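Local coordinates for putative sugar binding protein (Bacteroides vulgatus ATCC 8482, PDB 3KEZ), which probably binds glycans at the cell surface as a calcium-containing, SusD-family lipoprotein of the bacterial outer membrane, at residues V409-V414 against T422-A427. Numbering follows the deposited sequence.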
loop_
_atom_site.group_PDB
_atom_site.type_symbol
_atom_site.label_atom_id
_atom_site.label_comp_id
_atom_site.label_asym_id
_atom_site.label_seq_id
_atom_site.Cartn_x
_atom_site.Cartn_y
_atom_site.Cartn_z
ATOM N N VAL A 409 -7.053 14.101 -10.327
ATOM C CA VAL A 409 -6.866 12.915 -11.179
ATOM C C VAL A 409 -7.496 13.199 -12.552
ATOM O O VAL A 409 -8.688 13.553 -12.658
ATOM C CB VAL A 409 -7.456 11.654 -10.535
ATOM C CG1 VAL A 409 -7.404 10.443 -11.505
ATOM C CG2 VAL A 409 -6.760 11.344 -9.126
ATOM N N LYS A 410 -6.704 13.088 -13.608
ATOM C CA LYS A 410 -7.210 13.354 -14.966
ATOM C C LYS A 410 -6.911 12.142 -15.866
ATOM O O LYS A 410 -5.782 11.930 -16.245
ATOM C CB LYS A 410 -6.562 14.632 -15.530
ATOM C CG LYS A 410 -7.132 15.893 -14.863
ATOM C CD LYS A 410 -6.495 17.180 -15.322
ATOM C CE LYS A 410 -7.065 18.402 -14.614
ATOM N NZ LYS A 410 -6.575 19.666 -15.228
ATOM N N ARG A 411 -7.918 11.306 -16.103
ATOM C CA ARG A 411 -7.840 10.223 -17.078
ATOM C C ARG A 411 -7.846 10.832 -18.486
ATOM O O ARG A 411 -8.662 11.706 -18.767
ATOM C CB ARG A 411 -9.027 9.272 -16.894
ATOM C CG ARG A 411 -8.943 8.499 -15.586
ATOM C CD ARG A 411 -10.229 7.873 -15.219
ATOM N NE ARG A 411 -10.063 6.959 -14.100
ATOM C CZ ARG A 411 -11.048 6.307 -13.506
ATOM N NH1 ARG A 411 -12.336 6.467 -13.873
ATOM N NH2 ARG A 411 -10.742 5.465 -12.541
ATOM N N ILE A 412 -6.905 10.393 -19.326
ATOM C CA ILE A 412 -6.693 10.957 -20.670
ATOM C C ILE A 412 -7.121 9.924 -21.718
ATOM O O ILE A 412 -6.618 8.792 -21.751
ATOM C CB ILE A 412 -5.205 11.326 -20.923
ATOM C CG1 ILE A 412 -4.559 11.958 -19.680
ATOM C CG2 ILE A 412 -5.068 12.265 -22.127
ATOM C CD1 ILE A 412 -5.285 13.142 -19.158
ATOM N N ASP A 413 -8.072 10.253 -22.563
ATOM C CA ASP A 413 -8.488 9.219 -23.504
ATOM C C ASP A 413 -7.643 9.313 -24.758
ATOM O O ASP A 413 -8.062 9.872 -25.745
ATOM C CB ASP A 413 -9.992 9.250 -23.798
ATOM C CG ASP A 413 -10.548 7.844 -24.162
ATOM O OD1 ASP A 413 -9.962 6.774 -23.767
ATOM O OD2 ASP A 413 -11.559 7.822 -24.877
ATOM N N VAL A 414 -6.418 8.824 -24.667
ATOM C CA VAL A 414 -5.514 8.741 -25.813
ATOM C C VAL A 414 -5.432 7.281 -26.231
ATOM O O VAL A 414 -5.640 6.386 -25.406
ATOM C CB VAL A 414 -4.102 9.283 -25.507
ATOM C CG1 VAL A 414 -4.137 10.786 -25.416
ATOM C CG2 VAL A 414 -3.539 8.681 -24.211
ATOM N N THR A 422 -7.068 -1.103 -25.362
ATOM C CA THR A 422 -7.125 -0.388 -24.105
ATOM C C THR A 422 -7.754 0.983 -24.325
ATOM O O THR A 422 -7.211 1.816 -25.047
ATOM C CB THR A 422 -5.692 -0.164 -23.547
ATOM O OG1 THR A 422 -5.008 -1.414 -23.420
ATOM C CG2 THR A 422 -5.724 0.587 -22.194
ATOM N N LYS A 423 -8.871 1.246 -23.680
ATOM C CA LYS A 423 -9.515 2.548 -23.826
ATOM C C LYS A 423 -10.346 2.802 -22.578
ATOM O O LYS A 423 -10.873 1.860 -21.974
ATOM C CB LYS A 423 -10.390 2.602 -25.098
ATOM C CG LYS A 423 -11.599 1.700 -25.102
ATOM C CD LYS A 423 -12.466 1.904 -26.415
ATOM C CE LYS A 423 -12.926 3.379 -26.616
ATOM N NZ LYS A 423 -13.969 3.621 -27.678
ATOM N N HIS A 424 -10.467 4.066 -22.190
ATOM C CA HIS A 424 -11.297 4.392 -21.030
ATOM C C HIS A 424 -12.784 4.076 -21.288
ATOM O O HIS A 424 -13.272 4.118 -22.424
ATOM C CB HIS A 424 -11.075 5.830 -20.568
ATOM C CG HIS A 424 -9.790 6.019 -19.836
ATOM N ND1 HIS A 424 -9.585 5.559 -18.552
ATOM C CD2 HIS A 424 -8.620 6.570 -20.232
ATOM C CE1 HIS A 424 -8.348 5.840 -18.182
ATOM N NE2 HIS A 424 -7.743 6.467 -19.179
ATOM N N ASN A 425 -13.498 3.711 -20.235
ATOM C CA ASN A 425 -14.936 3.477 -20.340
ATOM C C ASN A 425 -15.545 3.783 -18.984
ATOM O O ASN A 425 -15.814 2.899 -18.182
ATOM C CB ASN A 425 -15.222 2.024 -20.759
ATOM C CG ASN A 425 -16.677 1.763 -20.979
ATOM O OD1 ASN A 425 -17.501 2.687 -21.030
ATOM N ND2 ASN A 425 -17.015 0.496 -21.150
ATOM N N THR A 426 -15.708 5.069 -18.724
ATOM C CA THR A 426 -16.150 5.551 -17.440
ATOM C C THR A 426 -16.812 6.936 -17.600
ATOM O O THR A 426 -16.443 7.712 -18.479
ATOM C CB THR A 426 -14.951 5.626 -16.496
ATOM O OG1 THR A 426 -15.366 6.103 -15.211
ATOM C CG2 THR A 426 -13.908 6.548 -17.072
ATOM N N ALA A 427 -17.774 7.225 -16.725
ATOM C CA ALA A 427 -18.399 8.541 -16.610
ATOM C C ALA A 427 -17.469 9.531 -15.933
ATOM O O ALA A 427 -17.691 10.733 -16.007
ATOM C CB ALA A 427 -19.655 8.435 -15.801
HETATM O O HOH W 1 -5.617 7.830 -18.300
#
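H424 lies against R411 and D413 where the chain leaves strand 409-410, in the long connection of a two-stranded antiparallel hairpin whose other strand is 430-431. The two arms separate between R411 and T426 and draw together again at D413 and H424, with the imidazole between them. CB of R411 sits over one face of that ring, 3.9 Å from the H424 ring centroid and only 20° off the ring normal, a CH-pi contact displaced toward the rim at CE1. With chi1 at -68°, CG of R411 lies anti to its carbonyl carbon, and the extended chain runs on through CG and CD past the CE1 rim to carry the guanidinium toward T426. There NH1 comes 3.3 Å from T426 OG1, but the angle is too poor for a hydrogen bond: the hydroxyl is hydrogen-bonded to the backbone N of Y428, NH1 to the carbonyl oxygens of Y68 and Y428, and NE to that of G52. Both ring nitrogens of H424 are engaged, ND1 with the hydroxyl of Y68 and NE2 with a water 2.7 Å away that also receives the I412 N-H, which fixes the rotation of the ring. With an alanine in place of H424, CB of R411 would probably lose its aromatic partner, and the Y68 hydroxyl and this water a polar one. On the more exposed side, D413 is the centre of an inverse gamma turn, closed by a weak bond from V414 N to I412 O, and that same carbonyl oxygen lies 3.4 Å from H424 CD2 at the ring edge. The D413 carboxylate reaches across to the H424 backbone: the amide N donates to OD1 in a fairly straight 3.2 Å bond, arriving on the syn side and 31° out of the carboxylate plane.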